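Local atomic coordinates of alpha-L-rhamnosidase (Aspergillus terreus, PDB entry 6GSZ), a protein that probably hydrolyses terminal non-reducing alpha-L-rhamnose residues from alpha-L-rhamnosides, as a calcium-containing glycoside hydrolase. Residues A114-S119 / H292-P297; S325-L330 / Q402-P407. All coordinates share one frame; numbering follows the deposited sequence.

Interaction 1. Residues A114-S119 / H292-P297; sequences AVVIAS and HELSFP
Val116 sends its two methyl groups to different neighbours on the segment 292-297. CG1, anti to the backbone N (chi1 177°), lies 3.8 Å from Leu294 CB, while CG2 comes to 3.5 Å from Phe296 CB and also touches CG at the root of the ring. A beta-branched side chain suits this place, since two methyls set at different angles can meet two hydrophobic residues at once. Leu294 extends the same apolar face to Ala118, whose CB lies 3.8 Å from Leu294 CG; the small methyl of this alanine touches both that leucine and NE2 of His292. Leu154 of strand 144-154, which also touches Phe296, and Leu230 of strand 228-237 pack on Val116 as well. Strands 116-119 and 291-294 pair as a short two-stranded antiparallel sheet, in which Ala118 and His292 are a hydrogen-bonded pair: Ala118 N donates to His292 O, and His292 N returns a 2.9 Å bond to Ala118 O. Further along, Leu294 N reaches Val116 O at 2.8 Å, tilted 33° from the carbonyl plane. CG of His292 stands between the backbone N and the carbonyl carbon (chi1 60°), and the ring beyond it lies by the backbone of Ala118 and Ser119. Ala118 O lies over one face of the ring, offset toward its rim, and CE1 comes within 2.9 Å of Ser119 O; the polar ND1 is hydrogen-bonded to Asp120 OD1. Glu293 crosses Val115 at about a right angle, with its CG 3.4 Å from Val115 CG2. A water donates to Glu293 OE2 and Leu294 O and accepts from Val116 N, the last at 3.0 Å, bridging the segments through three bonds.

Interaction 2. Residues S325-L330 / Q402-P407; sequences SGKTVL and QVDGWP
Leu330 and Val403 make the tightly packed side of this contact, with Leu330 CG 3.7 Å from Val403 CG2 and CD1 scarcely farther from the same methyl. Ile352 and Phe354 of strand 351-361 also touch Val403, a setting that suits a compact, beta-branched residue. The backbone of the same valine adds a nearly straight bond, Val403 N donating to Thr328 O at 2.9 Å. Strands 328-332 and 400-404 are antiparallel neighbours in a sheet of the concanavalin-like domain, and Val329 faces Gln402 as a non-hydrogen-bonded pair. Toward solvent the contact is looser and partly made by water. The aliphatic part of Lys327 lies across the amide of Gln402, its CG 3.7 Å from NE2; the chain bends at chi2 (-54°), which turns CD to the same nitrogen. A long lysine suits this place, its methylenes packing on the amide while NZ reaches water. Glutamine brings an N-H to a carboxylate: NE2 donates to Asp404 OD2 at 2.8 Å, in the amide plane and on the syn lone pair, and Arg353 holds OD2 as well by a salt bridge. Lys327 NZ stays 4.7 Å from Asp404 OD1, and one water spans the gap. A second water accepts from Thr328 N and donates to Val403 O.

In the fold
Interaction 1 closes before interaction 2 opens, so the two come in series along the chain. Their centres are 44 Å apart and their nearest atoms about 31 Å, and they share no sheet. In interaction 1 the strands 116-119 and 291-294 join parts of the chain on either side of a long, strand-rich stretch, and segment 292-297 belongs to the alpha-L-rhamnosidase N-terminal domain. Interaction 2 ties together strands 328-332 and 400-404 within the concanavalin-like domain that follows. Both lie more than 30 Å from the centre of the chain, in the beta-rich portion that precedes the helical six-hairpin glycosidase domain. Interaction 1 is a small sheet of its own, whereas interaction 2 joins two neighbouring strands within a larger sheet.

Interaction 1. Residues A114-S119 / H292-P297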
loop_
_atom_site.group_PDB
_atom_site.type_symbol
_atom_site.label_atom_id
_atom_site.label_comp_id
_atom_site.label_asym_id
_atom_site.label_seq_id
_atom_site.Cartn_x
_atom_site.Cartn_y
_atom_site.Cartn_z
ATOM N N ALA A 114 -26.204 19.574 1.348
ATOM C CA ALA A 114 -26.036 18.127 1.553
ATOM C C ALA A 114 -25.706 17.867 3.017
ATOM O O ALA A 114 -24.855 18.548 3.615
ATOM C CB ALA A 114 -25.003 17.562 0.647
ATOM N N VAL A 115 -26.425 16.897 3.587
ATOM C CA VAL A 115 -26.196 16.456 4.964
ATOM C C VAL A 115 -26.096 14.924 4.999
ATOM O O VAL A 115 -26.502 14.203 4.070
ATOM C CB VAL A 115 -27.296 16.939 5.922
ATOM C CG1 VAL A 115 -27.369 18.458 5.942
ATOM C CG2 VAL A 115 -28.646 16.316 5.616
ATOM N N VAL A 116 -25.490 14.427 6.071
ATOM C CA VAL A 116 -25.438 12.988 6.264
ATOM C C VAL A 116 -26.848 12.500 6.606
ATOM O O VAL A 116 -27.449 13.048 7.538
ATOM C CB VAL A 116 -24.433 12.570 7.350
ATOM C CG1 VAL A 116 -24.460 11.070 7.590
ATOM C CG2 VAL A 116 -23.026 13.036 7.024
ATOM N N ILE A 117 -27.311 11.471 5.880
ATOM C CA ILE A 117 -28.604 10.908 6.186
ATOM C C ILE A 117 -28.466 9.452 6.603
ATOM O O ILE A 117 -27.546 8.741 6.227
ATOM C CB ILE A 117 -29.571 11.063 5.020
ATOM C CG1 ILE A 117 -29.092 10.313 3.779
ATOM C CG2 ILE A 117 -29.847 12.538 4.777
ATOM C CD1 ILE A 117 -30.101 10.312 2.651
ATOM N N ALA A 118 -29.499 9.023 7.343
ATOM C CA ALA A 118 -29.669 7.700 7.811
ATOM C C ALA A 118 -31.124 7.282 7.621
ATOM O O ALA A 118 -32.025 8.116 7.563
ATOM C CB ALA A 118 -29.284 7.596 9.269
ATOM N N SER A 119 -31.332 5.959 7.619
ATOM C CA SER A 119 -32.695 5.410 7.563
ATOM C C SER A 119 -33.497 5.660 8.843
ATOM O O SER A 119 -32.973 5.634 9.948
ATOM C CB SER A 119 -32.622 3.914 7.295
ATOM O OG SER A 119 -33.901 3.349 7.184
ATOM N N HIS A 292 -33.470 10.639 7.829
ATOM C CA HIS A 292 -33.255 11.777 8.746
ATOM C C HIS A 292 -31.778 12.168 8.715
ATOM O O HIS A 292 -30.977 11.359 8.254
ATOM C CB HIS A 292 -33.777 11.434 10.155
ATOM C CG HIS A 292 -33.113 10.262 10.777
ATOM N ND1 HIS A 292 -33.681 9.008 10.782
ATOM C CD2 HIS A 292 -31.939 10.149 11.447
ATOM C CE1 HIS A 292 -32.878 8.166 11.402
ATOM N NE2 HIS A 292 -31.804 8.841 11.823
ATOM N N GLU A 293 -31.453 13.346 9.252
ATOM C CA GLU A 293 -30.096 13.856 9.250
ATOM C C GLU A 293 -29.310 13.308 10.448
ATOM O O GLU A 293 -29.890 13.153 11.559
ATOM C CB GLU A 293 -30.091 15.385 9.242
ATOM C CG GLU A 293 -28.709 15.973 9.043
ATOM C CD GLU A 293 -28.545 17.441 9.379
ATOM O OE1 GLU A 293 -29.543 18.071 9.652
ATOM O OE2 GLU A 293 -27.380 17.917 9.369
ATOM N N LEU A 294 -28.024 13.046 10.256
ATOM C CA LEU A 294 -27.061 12.698 11.323
ATOM C C LEU A 294 -26.084 13.864 11.476
ATOM O O LEU A 294 -25.486 14.273 10.483
ATOM C CB LEU A 294 -26.266 11.462 10.879
ATOM C CG LEU A 294 -27.025 10.163 10.847
ATOM C CD1 LEU A 294 -26.053 8.993 10.722
ATOM C CD2 LEU A 294 -27.881 10.019 12.072
ATOM N N SER A 295 -25.892 14.342 12.710
ATOM C CA SER A 295 -24.902 15.400 12.956
ATOM C C SER A 295 -23.511 14.943 12.507
ATOM O O SER A 295 -23.077 13.843 12.821
ATOM C CB SER A 295 -24.912 15.762 14.405
ATOM O OG SER A 295 -23.948 16.740 14.705
ATOM N N PHE A 296 -22.828 15.804 11.738
ATOM C CA PHE A 296 -21.509 15.420 11.169
ATOM C C PHE A 296 -20.694 16.661 10.823
ATOM O O PHE A 296 -21.186 17.542 10.112
ATOM C CB PHE A 296 -21.702 14.590 9.900
ATOM C CG PHE A 296 -20.403 14.133 9.304
ATOM C CD1 PHE A 296 -19.830 12.965 9.761
ATOM C CD2 PHE A 296 -19.798 14.825 8.268
ATOM C CE1 PHE A 296 -18.665 12.487 9.214
ATOM C CE2 PHE A 296 -18.621 14.350 7.729
ATOM C CZ PHE A 296 -18.058 13.197 8.210
ATOM N N PRO A 297 -19.436 16.764 11.304
ATOM C CA PRO A 297 -18.613 17.921 10.956
ATOM C C PRO A 297 -17.905 17.815 9.605
ATOM O O PRO A 297 -16.952 17.017 9.462
ATOM C CB PRO A 297 -17.621 17.990 12.121
ATOM C CG PRO A 297 -17.512 16.593 12.637
ATOM C CD PRO A 297 -18.791 15.876 12.282
HETATM O O HOH W 1 -25.022 16.093 8.495
#

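Interaction 2. Residues S325-L330 / Q402-P407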
loop_
_atom_site.group_PDB
_atom_site.type_symbol
_atom_site.label_atom_id
_atom_site.label_comp_id
_atom_site.label_asym_id
_atom_site.label_seq_id
_atom_site.Cartn_x
_atom_site.Cartn_y
_atom_site.Cartn_z
ATOM N N SER A 325 -12.757 -35.597 3.158
ATOM C CA SER A 325 -14.128 -36.049 3.552
ATOM C C SER A 325 -15.146 -35.867 2.417
ATOM O O SER A 325 -16.340 -36.030 2.642
ATOM C CB SER A 325 -14.567 -35.291 4.781
ATOM O OG SER A 325 -14.668 -33.903 4.487
ATOM N N GLY A 326 -14.681 -35.519 1.217
ATOM C CA GLY A 326 -15.504 -35.420 0.030
ATOM C C GLY A 326 -16.122 -34.040 -0.178
ATOM O O GLY A 326 -17.025 -33.911 -1.000
ATOM N N LYS A 327 -15.623 -33.009 0.514
ATOM C CA LYS A 327 -16.118 -31.640 0.274
ATOM C C LYS A 327 -15.563 -31.130 -1.071
ATOM O O LYS A 327 -14.460 -31.509 -1.510
ATOM C CB LYS A 327 -15.724 -30.696 1.416
ATOM C CG LYS A 327 -16.158 -31.096 2.821
ATOM C CD LYS A 327 -17.641 -31.360 2.977
ATOM C CE LYS A 327 -17.971 -32.077 4.279
ATOM N NZ LYS A 327 -19.434 -32.286 4.431
ATOM N N THR A 328 -16.287 -30.207 -1.703
ATOM C CA THR A 328 -15.855 -29.606 -2.959
ATOM C C THR A 328 -14.987 -28.386 -2.658
ATOM O O THR A 328 -15.438 -27.499 -1.937
ATOM C CB THR A 328 -17.054 -29.179 -3.809
ATOM O OG1 THR A 328 -17.794 -30.363 -4.112
ATOM C CG2 THR A 328 -16.659 -28.489 -5.086
ATOM N N VAL A 329 -13.772 -28.361 -3.233
ATOM C CA VAL A 329 -12.804 -27.284 -2.992
ATOM C C VAL A 329 -12.296 -26.712 -4.320
ATOM O O VAL A 329 -11.860 -27.430 -5.225
ATOM C CB VAL A 329 -11.633 -27.750 -2.115
ATOM C CG1 VAL A 329 -10.718 -26.589 -1.752
ATOM C CG2 VAL A 329 -12.104 -28.458 -0.855
ATOM N N LEU A 330 -12.369 -25.383 -4.406
ATOM C CA LEU A 330 -11.743 -24.601 -5.457
ATOM C C LEU A 330 -10.299 -24.283 -5.058
ATOM O O LEU A 330 -10.020 -23.959 -3.905
ATOM C CB LEU A 330 -12.506 -23.288 -5.620
ATOM C CG LEU A 330 -14.018 -23.363 -5.787
ATOM C CD1 LEU A 330 -14.575 -21.984 -6.056
ATOM C CD2 LEU A 330 -14.403 -24.337 -6.901
ATOM N N GLN A 402 -13.936 -23.823 0.034
ATOM C CA GLN A 402 -14.879 -24.942 0.160
ATOM C C GLN A 402 -16.265 -24.429 -0.223
ATOM O O GLN A 402 -16.710 -23.397 0.303
ATOM C CB GLN A 402 -14.912 -25.514 1.568
ATOM C CG GLN A 402 -15.830 -26.731 1.652
ATOM C CD GLN A 402 -15.877 -27.356 3.024
ATOM O OE1 GLN A 402 -14.842 -27.610 3.659
ATOM N NE2 GLN A 402 -17.096 -27.615 3.484
ATOM N N VAL A 403 -16.930 -25.167 -1.119
ATOM C CA VAL A 403 -18.215 -24.743 -1.658
ATOM C C VAL A 403 -19.260 -25.784 -1.297
ATOM O O VAL A 403 -19.060 -26.958 -1.651
ATOM C CB VAL A 403 -18.154 -24.574 -3.183
ATOM C CG1 VAL A 403 -19.490 -24.118 -3.716
ATOM C CG2 VAL A 403 -17.049 -23.615 -3.603
ATOM N N ASP A 404 -20.308 -25.357 -0.572
ATOM C CA ASP A 404 -21.425 -26.251 -0.215
ATOM C C ASP A 404 -22.705 -25.697 -0.817
ATOM O O ASP A 404 -22.944 -24.487 -0.798
ATOM C CB ASP A 404 -21.537 -26.417 1.306
ATOM C CG ASP A 404 -20.444 -27.308 1.878
ATOM O OD1 ASP A 404 -20.582 -28.563 1.790
ATOM O OD2 ASP A 404 -19.446 -26.765 2.333
ATOM N N GLY A 405 -23.567 -26.600 -1.290
ATOM C CA GLY A 405 -24.864 -26.193 -1.810
ATOM C C GLY A 405 -24.843 -25.720 -3.251
ATOM O O GLY A 405 -25.832 -25.168 -3.730
ATOM N N TRP A 406 -23.708 -25.863 -3.953
ATOM C CA TRP A 406 -23.649 -25.462 -5.359
ATOM C C TRP A 406 -24.662 -26.266 -6.162
ATOM O O TRP A 406 -24.740 -27.482 -6.007
ATOM C CB TRP A 406 -22.226 -25.605 -5.924
ATOM C CG TRP A 406 -22.110 -25.084 -7.321
ATOM C CD1 TRP A 406 -22.397 -25.751 -8.474
ATOM C CD2 TRP A 406 -21.737 -23.742 -7.704
ATOM N NE1 TRP A 406 -22.203 -24.938 -9.553
ATOM C CE2 TRP A 406 -21.796 -23.692 -9.111
ATOM C CE3 TRP A 406 -21.344 -22.599 -6.999
ATOM C CZ2 TRP A 406 -21.471 -22.546 -9.823
ATOM C CZ3 TRP A 406 -21.037 -21.458 -7.704
ATOM C CH2 TRP A 406 -21.113 -21.428 -9.097
ATOM N N PRO A 407 -25.488 -25.619 -7.009
ATOM C CA PRO A 407 -26.575 -26.321 -7.682
ATOM C C PRO A 407 -26.101 -27.221 -8.831
ATOM O O PRO A 407 -25.200 -26.877 -9.602
ATOM C CB PRO A 407 -27.495 -25.195 -8.180
ATOM C CG PRO A 407 -26.580 -24.003 -8.342
ATOM C CD PRO A 407 -25.484 -24.180 -7.317
HETATM O O HOH W 2 -20.327 -29.585 4.350
HETATM O O HOH W 3 -18.650 -29.276 -0.406
#